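Local coordinates for vanadium-dependent haloperoxidase (Zobellia galactanivorans, PDB 4USZ), which probably catalyses the vanadate-dependent oxidation of halides, iodide in particular, by hydrogen peroxide, at residues A[90-95]-A[209-214]; A[106-111]-A[153-158]. All coordinates share one frame; numbering follows the deposited sequence.

Interaction 1 of 2, residues A[90-95]-A[209-214]; sequences QLNGLT and IRPFVL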
loop_
_atom_site.group_PDB
_atom_site.type_symbol
_atom_site.label_atom_id
_atom_site.label_comp_id
_atom_site.label_asym_id
_atom_site.label_seq_id
_atom_site.Cartn_x
_atom_site.Cartn_y
_atom_site.Cartn_z
ATOM N N GLN A 90 14.114 -2.614 -15.546
ATOM C CA GLN A 90 13.735 -3.524 -14.485
ATOM C C GLN A 90 12.223 -3.564 -14.213
ATOM O O GLN A 90 11.710 -4.656 -13.896
ATOM C CB GLN A 90 14.422 -3.201 -13.183
ATOM C CG GLN A 90 15.936 -3.054 -13.395
ATOM C CD GLN A 90 16.714 -3.014 -12.080
ATOM O OE1 GLN A 90 17.392 -1.974 -11.754
ATOM N NE2 GLN A 90 16.614 -4.054 -11.293
ATOM N N LEU A 91 11.544 -2.422 -14.244
ATOM C CA LEU A 91 10.066 -2.407 -14.083
ATOM C C LEU A 91 9.449 -2.591 -15.429
ATOM O O LEU A 91 10.013 -2.108 -16.457
ATOM C CB LEU A 91 9.577 -1.098 -13.448
ATOM C CG LEU A 91 10.311 -0.735 -12.104
ATOM C CD1 LEU A 91 9.841 0.575 -11.446
ATOM C CD2 LEU A 91 10.220 -1.863 -11.094
ATOM N N ASN A 92 8.292 -3.259 -15.467
ATOM C CA ASN A 92 7.672 -3.612 -16.777
ATOM C C ASN A 92 7.332 -2.392 -17.601
ATOM O O ASN A 92 6.556 -1.548 -17.159
ATOM C CB ASN A 92 6.384 -4.414 -16.553
ATOM C CG ASN A 92 6.654 -5.814 -15.978
ATOM O OD1 ASN A 92 7.720 -6.383 -16.241
ATOM N ND2 ASN A 92 5.743 -6.342 -15.176
ATOM N N GLY A 93 7.903 -2.271 -18.802
ATOM C CA GLY A 93 7.520 -1.154 -19.681
ATOM C C GLY A 93 8.348 0.100 -19.454
ATOM O O GLY A 93 8.186 1.074 -20.194
ATOM N N LEU A 94 9.202 0.131 -18.438
ATOM C CA LEU A 94 9.918 1.411 -18.096
ATOM C C LEU A 94 11.241 1.624 -18.876
ATOM O O LEU A 94 12.168 0.769 -18.807
ATOM C CB LEU A 94 10.242 1.535 -16.590
ATOM C CG LEU A 94 10.945 2.843 -16.142
ATOM C CD1 LEU A 94 10.107 4.085 -16.553
ATOM C CD2 LEU A 94 11.255 2.739 -14.596
ATOM N N THR A 95 11.310 2.745 -19.639
ATOM C CA THR A 95 12.561 3.070 -20.358
ATOM C C THR A 95 13.252 4.258 -19.692
ATOM O O THR A 95 12.674 4.879 -18.790
ATOM C CB THR A 95 12.315 3.425 -21.826
ATOM O OG1 THR A 95 11.491 4.576 -21.870
ATOM C CG2 THR A 95 11.570 2.294 -22.535
ATOM N N ILE A 209 -4.372 -4.708 -13.969
ATOM C CA ILE A 209 -3.425 -3.534 -13.909
ATOM C C ILE A 209 -2.025 -4.072 -14.202
ATOM O O ILE A 209 -1.671 -5.172 -13.750
ATOM C CB ILE A 209 -3.430 -2.892 -12.509
ATOM C CG1 ILE A 209 -4.854 -2.336 -12.152
ATOM C CG2 ILE A 209 -2.322 -1.849 -12.384
ATOM C CD1 ILE A 209 -5.325 -1.186 -13.091
ATOM N N ARG A 210 -1.213 -3.315 -14.942
ATOM C CA ARG A 210 0.144 -3.790 -15.216
ATOM C C ARG A 210 0.955 -3.937 -13.948
ATOM O O ARG A 210 1.187 -2.917 -13.290
ATOM C CB ARG A 210 0.854 -2.789 -16.135
ATOM C CG ARG A 210 2.257 -3.219 -16.601
ATOM C CD ARG A 210 2.882 -2.033 -17.405
ATOM N NE ARG A 210 3.052 -0.832 -16.499
ATOM C CZ ARG A 210 3.046 0.439 -16.967
ATOM N NH1 ARG A 210 2.959 0.670 -18.284
ATOM N NH2 ARG A 210 3.158 1.482 -16.136
ATOM N N PRO A 211 1.509 -5.162 -13.641
ATOM C CA PRO A 211 2.425 -5.138 -12.484
ATOM C C PRO A 211 3.743 -4.442 -12.782
ATOM O O PRO A 211 4.140 -4.299 -13.961
ATOM C CB PRO A 211 2.641 -6.638 -12.125
ATOM C CG PRO A 211 1.782 -7.410 -13.037
ATOM C CD PRO A 211 1.477 -6.500 -14.253
ATOM N N PHE A 212 4.421 -3.976 -11.723
ATOM C CA PHE A 212 5.750 -3.362 -11.858
ATOM C C PHE A 212 6.810 -4.412 -12.064
ATOM O O PHE A 212 7.654 -4.212 -12.892
ATOM C CB PHE A 212 6.102 -2.604 -10.585
ATOM C CG PHE A 212 5.314 -1.303 -10.434
ATOM C CD1 PHE A 212 5.766 -0.142 -11.025
ATOM C CD2 PHE A 212 4.101 -1.268 -9.688
ATOM C CE1 PHE A 212 5.060 1.052 -10.833
ATOM C CE2 PHE A 212 3.365 -0.082 -9.518
ATOM C CZ PHE A 212 3.869 1.069 -10.109
ATOM N N VAL A 213 6.804 -5.464 -11.236
ATOM C CA VAL A 213 7.891 -6.436 -11.184
ATOM C C VAL A 213 7.443 -7.874 -11.567
ATOM O O VAL A 213 8.232 -8.661 -12.170
ATOM C CB VAL A 213 8.514 -6.399 -9.751
ATOM C CG1 VAL A 213 9.766 -7.289 -9.601
ATOM C CG2 VAL A 213 8.875 -4.929 -9.407
ATOM N N LEU A 214 6.211 -8.225 -11.225
ATOM C CA LEU A 214 5.695 -9.608 -11.480
ATOM C C LEU A 214 5.709 -9.882 -12.992
ATOM O O LEU A 214 5.516 -8.964 -13.769
ATOM C CB LEU A 214 4.271 -9.749 -11.012
ATOM C CG LEU A 214 4.039 -9.391 -9.542
ATOM C CD1 LEU A 214 2.550 -9.525 -9.269
ATOM C CD2 LEU A 214 4.895 -10.304 -8.674
#
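A type II beta turn from Leu91 to Leu94 sets its first corner, Asn92, against the carbonyl groups of the irregular 209-214 loop, joining two loops of this mostly helical haloperoxidase. Asn92 bonds to three carbonyl oxygens of that segment, those of Pro211, Phe212 and Leu214; Val213 O bonds to Lys446 NZ instead. Asn92 N gives a hydrogen bond of 2.8 Å to Phe212 O. CG stands beside the backbone N, opposite the carbonyl carbon (chi1 -68°), which turns the side-chain amide to the same segment, on to the neighbouring carbonyls. There Asn92 ND2 donates twice: to Leu214 O at 3.0 Å, lying in the plane of the Asn92 amide, and to Pro211 O at 2.9 Å, where it sits well above the carbonyl plane, 60° out of it. Two acceptors on one NH2 group should fix the rotation of the amide. Gly93 occupies the next corner of the turn with positive phi, 88°, where a CB would be jammed against Asn92 O.

Asp323 of helix 307-335 accepts the amides of Phe212, Val213 and Leu214, so the loop is gripped by its N-H groups as well as its carbonyls. Arg210 bends at chi3 and brings a face of its guanidinium under Asn92 O, with NE 3.6 Å from that oxygen; NH2 is hydrogen-bonded to Tyr68 OH and Trp166 O, while Trp166 NE1 donates to Asn92 O.

Beneath the polar bonds Leu91 packs with both methyls: CD1 approaches Phe212 CD1 obliquely at 4.2 Å, and CD2 meets Val213 CG2 at 3.7 Å. Leu91 CA also makes a CH...O contact of 3.2 Å with Phe212 O.

Interaction 2 of 2, residues A[106-111]-A[153-158]; sequences INYELA and KAYGLQ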
loop_
_atom_site.group_PDB
_atom_site.type_symbol
_atom_site.label_atom_id
_atom_site.label_comp_id
_atom_site.label_asym_id
_atom_site.label_seq_id
_atom_site.Cartn_x
_atom_site.Cartn_y
_atom_site.Cartn_z
ATOM N N ILE A 106 21.469 22.272 -11.513
ATOM C CA ILE A 106 20.274 21.596 -11.040
ATOM C C ILE A 106 20.557 21.005 -9.698
ATOM O O ILE A 106 21.596 20.357 -9.526
ATOM C CB ILE A 106 19.822 20.488 -12.019
ATOM C CG1 ILE A 106 19.324 21.175 -13.282
ATOM C CG2 ILE A 106 18.704 19.649 -11.390
ATOM C CD1 ILE A 106 19.270 20.214 -14.429
ATOM N N ASN A 107 19.668 21.270 -8.731
ATOM C CA ASN A 107 19.622 20.487 -7.518
ATOM C C ASN A 107 18.683 19.294 -7.776
ATOM O O ASN A 107 17.469 19.434 -7.977
ATOM C CB ASN A 107 19.073 21.333 -6.396
ATOM C CG ASN A 107 19.038 20.591 -5.067
ATOM O OD1 ASN A 107 18.718 19.384 -4.980
ATOM N ND2 ASN A 107 19.247 21.319 -4.038
ATOM N N TYR A 108 19.279 18.119 -7.801
ATOM C CA TYR A 108 18.541 16.916 -8.239
ATOM C C TYR A 108 17.553 16.457 -7.237
ATOM O O TYR A 108 16.556 15.901 -7.631
ATOM C CB TYR A 108 19.501 15.773 -8.637
ATOM C CG TYR A 108 20.469 16.195 -9.711
ATOM C CD1 TYR A 108 19.997 16.602 -10.949
ATOM C CD2 TYR A 108 21.847 16.210 -9.481
ATOM C CE1 TYR A 108 20.864 17.014 -11.961
ATOM C CE2 TYR A 108 22.736 16.604 -10.480
ATOM C CZ TYR A 108 22.239 16.999 -11.731
ATOM O OH TYR A 108 23.076 17.425 -12.762
ATOM N N GLU A 109 17.832 16.644 -5.953
ATOM C CA GLU A 109 16.825 16.290 -4.925
ATOM C C GLU A 109 15.611 17.214 -5.027
ATOM O O GLU A 109 14.458 16.801 -4.812
ATOM C CB GLU A 109 17.431 16.374 -3.523
ATOM C CG GLU A 109 18.646 15.481 -3.439
ATOM C CD GLU A 109 19.358 15.609 -2.078
ATOM O OE1 GLU A 109 19.068 16.548 -1.307
ATOM O OE2 GLU A 109 20.203 14.736 -1.749
ATOM N N LEU A 110 15.859 18.461 -5.390
ATOM C CA LEU A 110 14.793 19.428 -5.585
ATOM C C LEU A 110 13.970 18.962 -6.795
ATOM O O LEU A 110 12.755 18.857 -6.726
ATOM C CB LEU A 110 15.377 20.887 -5.855
ATOM C CG LEU A 110 14.323 22.005 -5.746
ATOM C CD1 LEU A 110 15.055 23.348 -5.717
ATOM C CD2 LEU A 110 13.290 22.167 -6.825
ATOM N N ALA A 111 14.629 18.700 -7.913
ATOM C CA ALA A 111 13.952 18.164 -9.086
ATOM C C ALA A 111 13.128 16.908 -8.703
ATOM O O ALA A 111 12.057 16.707 -9.219
ATOM C CB ALA A 111 15.007 17.768 -10.167
ATOM N N LYS A 153 13.263 22.754 -11.270
ATOM C CA LYS A 153 11.828 22.484 -11.501
ATOM C C LYS A 153 11.572 22.010 -12.932
ATOM O O LYS A 153 10.842 21.075 -13.128
ATOM C CB LYS A 153 10.963 23.712 -11.182
ATOM C CG LYS A 153 9.530 23.474 -11.587
ATOM C CD LYS A 153 8.664 24.626 -11.073
ATOM C CE LYS A 153 8.461 25.712 -12.083
ATOM N NZ LYS A 153 7.205 25.338 -12.773
ATOM N N ALA A 154 12.220 22.642 -13.933
ATOM C CA ALA A 154 11.981 22.248 -15.342
ATOM C C ALA A 154 12.360 20.747 -15.510
ATOM O O ALA A 154 11.650 19.990 -16.190
ATOM C CB ALA A 154 12.845 23.078 -16.338
ATOM N N TYR A 155 13.480 20.339 -14.917
ATOM C CA TYR A 155 13.974 18.970 -15.113
ATOM C C TYR A 155 13.038 18.002 -14.373
ATOM O O TYR A 155 12.631 16.967 -14.925
ATOM C CB TYR A 155 15.409 18.831 -14.629
ATOM C CG TYR A 155 15.927 17.394 -14.794
ATOM C CD1 TYR A 155 15.874 16.747 -16.064
ATOM C CD2 TYR A 155 16.437 16.690 -13.707
ATOM C CE1 TYR A 155 16.296 15.437 -16.201
ATOM C CE2 TYR A 155 16.884 15.380 -13.844
ATOM C CZ TYR A 155 16.830 14.781 -15.090
ATOM O OH TYR A 155 17.286 13.508 -15.266
ATOM N N GLY A 156 12.619 18.337 -13.142
ATOM C CA GLY A 156 11.644 17.517 -12.437
ATOM C C GLY A 156 10.361 17.287 -13.232
ATOM O O GLY A 156 9.872 16.159 -13.358
ATOM N N LEU A 157 9.832 18.351 -13.820
ATOM C CA LEU A 157 8.631 18.226 -14.667
ATOM C C LEU A 157 8.817 17.429 -15.986
ATOM O O LEU A 157 7.911 16.702 -16.441
ATOM C CB LEU A 157 7.955 19.594 -14.895
ATOM C CG LEU A 157 7.525 20.298 -13.596
ATOM C CD1 LEU A 157 7.183 21.768 -13.950
ATOM C CD2 LEU A 157 6.356 19.639 -12.763
ATOM N N GLN A 158 9.992 17.601 -16.604
ATOM C CA GLN A 158 10.354 16.798 -17.787
ATOM C C GLN A 158 10.318 15.319 -17.377
ATOM O O GLN A 158 9.802 14.450 -18.139
ATOM C CB GLN A 158 11.738 17.185 -18.297
ATOM C CG GLN A 158 11.980 16.699 -19.699
ATOM C CD GLN A 158 13.447 16.758 -20.064
ATOM O OE1 GLN A 158 14.273 17.214 -19.269
ATOM N NE2 GLN A 158 13.774 16.299 -21.284
#
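The rings of Tyr108 and Tyr155 meet obliquely where the first turn of helix 108-123 packs on helix 146-167, Tyr108 CD1 lying 4.4 Å from Tyr155 CE2. One face of the Tyr108 ring carries Ile106 O, 3.9 Å above the plane and over its centre; Gln158 OE1 lies in plane at the edge of the Tyr155 ring.

The CB of Tyr155 points to the other segment, and with CG anti to the backbone N (chi1 179°) the ring lies with its CD2 beside Ala111 CB, 4.0 Å away. Ile106 runs across the side chain at about a right angle, resting CD1 on Tyr155 CB at 4.1 Å. Beyond these apolar contacts the phenol OH is hydrogen-bonded to Pro98 O, and Ile76 of helix 59-80 also touches the ring.

Asn107 is the N-cap of helix 108-123: its OD1 accepts from Leu110 N at 3.0 Å, and its own backbone N bonds to Ser152 OG, tying the helix start to the neighbouring helix. The backbones come closest at Ala111 and Gly156, with CA atoms 4.1 Å apart. With no side chain on Gly156, Ala111 O can settle 3.3 Å from Gly156 CA.

Interaction 2 is nested inside the chain loop closed by interaction 1: the order is 90-95, 106-111, 153-158, 209-214. Their centres lie 24 Å apart and their nearest atoms about 10 Å apart, so they do not touch. Two helices serve both. Helix 146-167 supplies the 153-158 segment of interaction 2, and nearer its end places Trp166 against interaction 1; helix 59-80 backs interaction 1 through Tyr68 and Val71 and interaction 2 through Ile76. The residues between 95 and 106 bridge the two, with Pro98 and Pro100 packing at interaction 2. One contact thus packs helix on helix, while the other fastens loops alongside the same helices.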